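PDB 3A04: tryptophan--tRNA ligase from Aeropyrum pernix, which catalyses the ATP-dependent joining of L-tryptophan to its cognate tRNA, releasing AMP and diphosphate and yielding L-tryptophyl-tRNA for protein synthesis. Local coordinates for residues G76-G81 with D110-A115; V104-A109 with K144-Y149; A128-I133 with I362-V367. One frame throughout, in Å; residues are numbered along the deposited sequence.

Contact 1 (G76-G81 with D110-A115); sequences GFMPSG and DAEAFA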
# COMPACT_ATOMS: atom_id res chain seq x y z
N GLY A 76 14.09 11.68 0.61
CA GLY A 76 14.29 10.26 0.47
C GLY A 76 15.47 9.92 -0.41
O GLY A 76 15.81 10.70 -1.32
N PHE A 77 16.03 8.71 -0.20
CA PHE A 77 17.15 8.17 -1.02
C PHE A 77 16.80 6.74 -1.44
O PHE A 77 16.29 5.90 -0.64
CB PHE A 77 18.48 8.11 -0.23
CG PHE A 77 19.05 9.47 0.09
CD1 PHE A 77 18.67 10.12 1.23
CD2 PHE A 77 19.88 10.11 -0.81
CE1 PHE A 77 19.08 11.45 1.51
CE2 PHE A 77 20.41 11.46 -0.48
CZ PHE A 77 19.98 12.09 0.63
N MET A 78 17.04 6.50 -2.70
CA MET A 78 16.99 5.18 -3.35
C MET A 78 18.28 4.44 -3.02
O MET A 78 19.39 4.94 -3.37
CB MET A 78 16.85 5.39 -4.88
CG MET A 78 16.94 4.06 -5.73
SD MET A 78 15.84 2.74 -5.18
CE MET A 78 14.29 3.52 -5.51
N PRO A 79 18.19 3.28 -2.32
CA PRO A 79 19.45 2.57 -1.93
C PRO A 79 19.96 1.70 -3.06
O PRO A 79 19.84 0.50 -2.99
CB PRO A 79 19.02 1.70 -0.77
CG PRO A 79 17.51 1.35 -1.10
CD PRO A 79 17.00 2.68 -1.67
N SER A 80 20.52 2.33 -4.10
CA SER A 80 20.99 1.65 -5.25
C SER A 80 22.32 2.36 -5.61
O SER A 80 22.32 3.61 -5.69
CB SER A 80 20.04 1.99 -6.41
OG SER A 80 20.41 1.19 -7.52
N GLY A 81 23.40 1.60 -5.87
CA GLY A 81 24.64 2.23 -6.35
C GLY A 81 25.34 3.04 -5.30
O GLY A 81 24.97 3.03 -4.12
N ASP A 110 13.37 1.61 0.23
CA ASP A 110 13.60 0.20 -0.03
C ASP A 110 12.40 -0.54 -0.60
O ASP A 110 12.59 -1.56 -1.28
CB ASP A 110 14.09 -0.54 1.28
CG ASP A 110 12.96 -0.70 2.33
OD1 ASP A 110 12.22 0.28 2.64
OD2 ASP A 110 12.84 -1.83 2.96
N ALA A 111 11.16 -0.05 -0.39
CA ALA A 111 10.01 -0.65 -1.01
C ALA A 111 10.07 -0.40 -2.57
O ALA A 111 9.92 -1.32 -3.41
CB ALA A 111 8.68 -0.02 -0.39
N GLU A 112 10.34 0.83 -2.93
CA GLU A 112 10.49 1.16 -4.36
C GLU A 112 11.67 0.40 -4.97
O GLU A 112 11.57 -0.12 -6.12
CB GLU A 112 10.66 2.66 -4.54
CG GLU A 112 10.65 3.05 -6.01
CD GLU A 112 10.76 4.58 -6.22
OE1 GLU A 112 10.55 5.37 -5.26
OE2 GLU A 112 10.97 4.96 -7.39
N ALA A 113 12.77 0.32 -4.23
CA ALA A 113 13.98 -0.42 -4.69
C ALA A 113 13.60 -1.86 -5.04
O ALA A 113 13.99 -2.39 -6.10
CB ALA A 113 15.08 -0.44 -3.56
N PHE A 114 12.81 -2.50 -4.17
CA PHE A 114 12.40 -3.87 -4.41
C PHE A 114 11.44 -3.94 -5.60
O PHE A 114 11.65 -4.70 -6.56
CB PHE A 114 11.75 -4.51 -3.17
CG PHE A 114 11.32 -5.94 -3.40
CD1 PHE A 114 12.26 -6.97 -3.24
CD2 PHE A 114 9.99 -6.25 -3.83
CE1 PHE A 114 11.88 -8.28 -3.46
CE2 PHE A 114 9.58 -7.56 -4.05
CZ PHE A 114 10.53 -8.57 -3.85
N ALA A 115 10.35 -3.18 -5.52
CA ALA A 115 9.19 -3.39 -6.42
C ALA A 115 9.42 -2.79 -7.81
O ALA A 115 9.00 -3.37 -8.82
CB ALA A 115 7.88 -2.78 -5.78

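Contact 2 (V104-A109 with K144-Y149); sequences VFVAIA and KDTEFY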
# COMPACT_ATOMS: atom_id res chain seq x y z
N VAL A 104 15.29 16.61 11.07
CA VAL A 104 15.53 15.99 9.78
C VAL A 104 14.98 14.56 9.76
O VAL A 104 15.24 13.76 10.69
CB VAL A 104 17.09 15.90 9.46
CG1 VAL A 104 17.35 15.30 8.09
CG2 VAL A 104 17.73 17.34 9.56
N PHE A 105 14.26 14.25 8.68
CA PHE A 105 13.77 12.92 8.42
C PHE A 105 14.41 12.48 7.13
O PHE A 105 14.38 13.20 6.13
CB PHE A 105 12.22 12.92 8.21
CG PHE A 105 11.44 13.19 9.49
CD1 PHE A 105 11.16 14.46 9.90
CD2 PHE A 105 11.02 12.09 10.30
CE1 PHE A 105 10.40 14.68 11.08
CE2 PHE A 105 10.26 12.29 11.49
CZ PHE A 105 9.96 13.62 11.86
N VAL A 106 14.92 11.26 7.13
CA VAL A 106 15.51 10.68 5.94
C VAL A 106 14.82 9.36 5.64
O VAL A 106 14.92 8.40 6.42
CB VAL A 106 17.04 10.43 6.11
CG1 VAL A 106 17.56 9.76 4.80
CG2 VAL A 106 17.77 11.80 6.29
N ALA A 107 14.12 9.30 4.51
CA ALA A 107 13.46 8.06 4.15
C ALA A 107 14.40 7.25 3.24
O ALA A 107 15.01 7.80 2.31
CB ALA A 107 12.15 8.36 3.37
N ILE A 108 14.50 5.95 3.52
CA ILE A 108 15.09 4.99 2.62
C ILE A 108 14.03 4.31 1.80
O ILE A 108 13.17 3.57 2.33
CB ILE A 108 15.93 3.95 3.42
CG1 ILE A 108 16.93 4.65 4.35
CG2 ILE A 108 16.49 2.86 2.47
CD1 ILE A 108 18.17 5.43 3.62
N ALA A 109 14.10 4.52 0.48
CA ALA A 109 13.12 3.94 -0.46
C ALA A 109 13.28 2.51 -0.79
O ALA A 109 13.34 2.18 -1.97
CB ALA A 109 13.06 4.86 -1.78
N LYS A 144 22.11 11.13 16.36
CA LYS A 144 21.16 11.08 17.46
C LYS A 144 19.82 11.67 17.02
O LYS A 144 18.77 11.03 17.21
CB LYS A 144 21.67 11.88 18.69
CG LYS A 144 20.83 11.67 19.99
CD LYS A 144 21.08 12.77 21.06
CE LYS A 144 20.30 12.50 22.36
NZ LYS A 144 18.78 12.51 22.22
N ASP A 145 19.85 12.86 16.41
CA ASP A 145 18.60 13.58 16.21
C ASP A 145 17.99 13.40 14.81
O ASP A 145 16.88 13.87 14.59
CB ASP A 145 18.77 15.08 16.44
CG ASP A 145 17.38 15.83 16.60
OD1 ASP A 145 16.52 15.32 17.39
OD2 ASP A 145 17.14 16.91 15.94
N THR A 146 18.71 12.74 13.89
CA THR A 146 18.21 12.54 12.54
C THR A 146 17.28 11.33 12.63
O THR A 146 17.63 10.33 13.25
CB THR A 146 19.33 12.24 11.51
OG1 THR A 146 20.24 13.38 11.45
CG2 THR A 146 18.70 12.00 10.01
N GLU A 147 16.12 11.39 11.99
CA GLU A 147 15.24 10.18 12.03
C GLU A 147 15.32 9.45 10.71
O GLU A 147 14.73 9.90 9.70
CB GLU A 147 13.83 10.63 12.39
CG GLU A 147 12.80 9.43 12.58
CD GLU A 147 11.63 9.79 13.50
OE1 GLU A 147 11.81 10.60 14.50
OE2 GLU A 147 10.51 9.29 13.22
N PHE A 148 16.07 8.36 10.65
CA PHE A 148 16.17 7.57 9.41
C PHE A 148 15.10 6.47 9.51
O PHE A 148 14.93 5.92 10.60
CB PHE A 148 17.51 6.83 9.34
CG PHE A 148 18.74 7.78 9.28
CD1 PHE A 148 19.19 8.27 8.06
CD2 PHE A 148 19.41 8.15 10.45
CE1 PHE A 148 20.33 9.14 7.98
CE2 PHE A 148 20.59 9.01 10.38
CZ PHE A 148 21.02 9.48 9.14
N TYR A 149 14.52 6.05 8.35
CA TYR A 149 13.60 4.94 8.37
C TYR A 149 13.50 4.30 7.05
O TYR A 149 13.84 4.95 6.00
CB TYR A 149 12.21 5.41 8.88
CG TYR A 149 11.45 6.24 7.86
CD1 TYR A 149 10.64 5.62 6.88
CD2 TYR A 149 11.59 7.63 7.88
CE1 TYR A 149 9.89 6.43 5.92
CE2 TYR A 149 10.89 8.48 6.94
CZ TYR A 149 10.05 7.82 5.97
OH TYR A 149 9.40 8.56 5.01
O HOH W 1 17.20 16.86 13.10

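Contact 3 (A128-I133 with I362-V367); sequences AVEEYI and IAWKLV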
# COMPACT_ATOMS: atom_id res chain seq x y z
N ALA A 128 21.63 0.70 2.01
CA ALA A 128 21.06 1.86 2.72
C ALA A 128 21.85 2.18 3.95
O ALA A 128 22.14 3.36 4.25
CB ALA A 128 19.52 1.52 3.18
N VAL A 129 22.27 1.16 4.69
CA VAL A 129 22.96 1.51 5.94
C VAL A 129 24.46 1.92 5.69
O VAL A 129 24.95 2.94 6.20
CB VAL A 129 22.92 0.29 6.90
CG1 VAL A 129 23.82 0.48 8.14
CG2 VAL A 129 21.43 0.05 7.44
N GLU A 130 25.15 1.14 4.90
CA GLU A 130 26.64 1.26 4.78
C GLU A 130 27.07 2.21 3.69
O GLU A 130 28.18 2.73 3.74
CB GLU A 130 27.19 -0.12 4.41
CG GLU A 130 27.26 -0.98 5.68
CD GLU A 130 27.83 -2.38 5.49
OE1 GLU A 130 28.33 -2.76 4.39
OE2 GLU A 130 27.73 -3.12 6.48
N GLU A 131 26.23 2.39 2.66
CA GLU A 131 26.50 3.35 1.62
C GLU A 131 25.73 4.68 1.84
O GLU A 131 26.30 5.74 1.63
CB GLU A 131 26.12 2.75 0.31
CG GLU A 131 26.67 3.36 -0.95
CD GLU A 131 28.24 3.57 -0.96
OE1 GLU A 131 29.06 2.76 -0.39
OE2 GLU A 131 28.59 4.59 -1.58
N TYR A 132 24.48 4.66 2.27
CA TYR A 132 23.78 5.90 2.36
C TYR A 132 23.86 6.44 3.78
O TYR A 132 24.40 7.54 3.98
CB TYR A 132 22.32 5.76 1.84
CG TYR A 132 22.37 5.70 0.31
CD1 TYR A 132 22.77 4.54 -0.37
CD2 TYR A 132 22.21 6.83 -0.41
CE1 TYR A 132 22.88 4.52 -1.77
CE2 TYR A 132 22.30 6.81 -1.79
CZ TYR A 132 22.67 5.69 -2.44
OH TYR A 132 22.71 5.74 -3.79
N ILE A 133 23.28 5.72 4.77
CA ILE A 133 23.25 6.32 6.10
C ILE A 133 24.70 6.63 6.60
O ILE A 133 24.95 7.69 7.19
CB ILE A 133 22.46 5.47 7.11
CG1 ILE A 133 20.96 5.45 6.67
CG2 ILE A 133 22.59 6.03 8.55
CD1 ILE A 133 20.11 4.31 7.32
N ILE A 362 28.06 2.85 13.71
CA ILE A 362 27.01 3.66 14.28
C ILE A 362 25.72 3.47 13.46
O ILE A 362 24.63 3.39 14.05
CB ILE A 362 27.42 5.14 14.21
CG1 ILE A 362 28.48 5.44 15.28
CG2 ILE A 362 26.24 6.06 14.41
CD1 ILE A 362 29.12 6.88 15.08
N ALA A 363 25.85 3.35 12.13
CA ALA A 363 24.67 3.35 11.26
C ALA A 363 23.75 2.15 11.56
O ALA A 363 22.53 2.32 11.67
CB ALA A 363 25.08 3.37 9.79
N TRP A 364 24.33 0.95 11.71
CA TRP A 364 23.51 -0.24 12.00
C TRP A 364 22.71 -0.11 13.28
O TRP A 364 21.74 -0.81 13.44
CB TRP A 364 24.29 -1.56 12.01
CG TRP A 364 24.69 -2.03 10.65
CD1 TRP A 364 25.92 -1.91 10.10
CD2 TRP A 364 23.87 -2.71 9.66
NE1 TRP A 364 25.94 -2.47 8.85
CE2 TRP A 364 24.70 -2.98 8.56
CE3 TRP A 364 22.52 -3.14 9.62
CZ2 TRP A 364 24.25 -3.62 7.40
CZ3 TRP A 364 22.05 -3.78 8.43
CH2 TRP A 364 22.92 -4.00 7.35
N LYS A 365 23.09 0.82 14.17
CA LYS A 365 22.32 1.09 15.38
C LYS A 365 21.28 2.21 15.26
O LYS A 365 20.50 2.43 16.17
CB LYS A 365 23.29 1.41 16.50
CG LYS A 365 24.40 0.38 16.66
CD LYS A 365 25.11 0.59 18.03
CE LYS A 365 26.51 -0.07 18.07
NZ LYS A 365 27.57 0.82 18.66
N LEU A 366 21.25 2.93 14.15
CA LEU A 366 20.30 4.03 13.99
C LEU A 366 18.96 3.62 13.34
O LEU A 366 18.02 4.44 13.19
CB LEU A 366 20.91 5.16 13.17
CG LEU A 366 22.32 5.60 13.59
CD1 LEU A 366 22.73 6.73 12.64
CD2 LEU A 366 22.31 6.07 15.04
N VAL A 367 18.87 2.36 12.94
CA VAL A 367 17.68 1.87 12.25
C VAL A 367 17.32 0.46 12.67
O VAL A 367 18.17 -0.26 13.16
CB VAL A 367 17.83 1.89 10.74
CG1 VAL A 367 17.86 3.34 10.25
CG2 VAL A 367 19.07 1.13 10.30

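Contact 1 (G76-G81 with D110-A115)
Asp110 opens helix 110-115 against Pro79: the ring carbon CG of Pro79 stands 4.2 Å from Asp110 CA, so the proline meets the backbone of the first turn. The carboxylate of Asp110 takes no part in this meeting; its OD2 forms a salt bridge with Arg121 and a hydrogen bond with Thr152. Two residues on, Glu112 offers its aliphatic stem. Met78 CE lies 3.7 Å from Glu112 CG, and the two side chains cross at about a right angle, the methyl resting on the CG-CD part of the extended glutamate. Met78 arrives there with CG anti to its backbone N (chi1 174°) and then bends at chi2, which sets SD against Ala113, and at chi3, which turns CE onto Glu112. Ala113 is the hub of the contact. Its CB touches Met78 SD at 3.6 Å and Pro79 CG at 3.9 Å, so one methyl group lies against two neighbouring residues of the chain just past the end of strand 72-77. A small side chain suits this position because the thioether and the pyrrolidine ring converge on it. The example illustrates how this class I synthetase seats the start of its 'HIGH' region, at Pro79: the chain leaves a strand of the nucleotide-binding sheet, makes an inverse gamma turn centred on the proline, and rests by apolar contact on the helix that follows the adjacent strand. Around this joint, Pro79 also packs on Ala124 of helix 121-139 and Glu112 on Ala188 of helix 183-197, while Phe114 reaches Leu164 of the second subunit.

Contact 2 (V104-A109 with K144-Y149)
Tyr149 lays its ring over the backbone of Ala107, whose CA sits 4.0 Å from the ring centroid and 19° off the normal, a CH-pi contact over one face. This placement follows from chi1 of 73°, which sets CG between the backbone N and the carbonyl carbon. The fit is close: Ala107 CB comes within 3.2 Å of Tyr149 OH, a hydroxyl that is hydrogen-bonded to Asp195. The Phe148 ring has the CG2 methyl of Thr146 over one face, while Val106 CB approaches obliquely to 3.6 Å from Phe148 CD1. Phe105 runs side by side with Glu147, and the carboxylate atom OE2 lies near the ring plane at its edge, 3.5 Å from Phe105 CE2; ring and carboxylate planes are 63° apart.

Between these two layers of side chains runs a parallel ladder, Phe105 with Glu147, Val106 with Phe148 and Ala107 with Tyr149, at the end of a beta-alpha-beta crossover that brings the chain back through helix 121-139. Glu147 N donates to Val104 O at 2.8 Å, and Val106 N, Tyr149 N and Ile108 N continue the alternation to the carbonyls of Glu147, Val106 and Tyr149. Before the ladder, a water accepts from Val104 N at 2.8 Å and probably donates to Asp145 OD2, which also pairs with Arg70.

The face with Val106 and Phe148 meets here through apolar groups, Thr146's methyl among them; the other mixes rings with the charge of Glu147. Arg154, which bridges to Glu147 OE2 and makes a cation-pi contact with Tyr149, probably offsets that charge, and the edge hydrogens of Phe105, weakly positive, would suit the nearby oxygen.

Contact 3 (A128-I133 with I362-V367)
Val129 and Trp364 lead a contact of bumps and hollows between helix 121-139, in the Rossmann-fold catalytic domain of this class I synthetase, and the end of helix 334-364 with the chain that follows it. The CG1 methyl of Val129 is the main bump: it presses on the five-membered ring of Trp364, 3.5 Å from the centroid and 6° off the normal, and on its flank touches Ala363 CB at 3.6 Å, so indole and alanine together make its seat. Its CG2 touches Val367 CG2, the two valine side chains running past each other in opposite senses. One turn later Ile133 fills the next hollow: its CG2 lies against Ala363 CB and, more distantly, Leu366 CD1, while its CD1 meets Val367 CG1 tip to tip at 3.8 Å. Both residues sit in a wider pi-type turn of helix 121-139, in which Ile133 N bonds to Ala128 O at 2.7 Å. An alanine in place of Trp364 would probably open a gap over Val129 CG1 and leave Glu130 OE2 without its indole partner. That bond has Trp364 NE1 donating to Glu130 OE2 at 3.0 Å, the oxygen lying in the indole plane and receiving the N-H on its anti lone pair.

The three contacts interlock around the nucleotide-binding sheet. Contacts 1 and 2, centres about 14 Å apart, share neighbouring strands: Phe77 N binds Ala107 O (2.9 Å) and Phe77 O binds Ala109 N (2.8 Å), probable hydrogen bonds that carry the sheet up to the 'HIGH' region. Contacts 2 and 3 are nearer, about 10 Å between centres, and meet at Phe148, whose CD1 lies 3.6 Å from Ile133 CG1 and whose CB is as far from Val367 CG1. Contact 3 reaches back to contact 1 through Tyr132 OH, 2.9 Å from Ser80 O. Helix 334-364 begins at the iron-sulfur pocket with Cys334 and Cys337; contact 3 ties its other end to the catalytic domain.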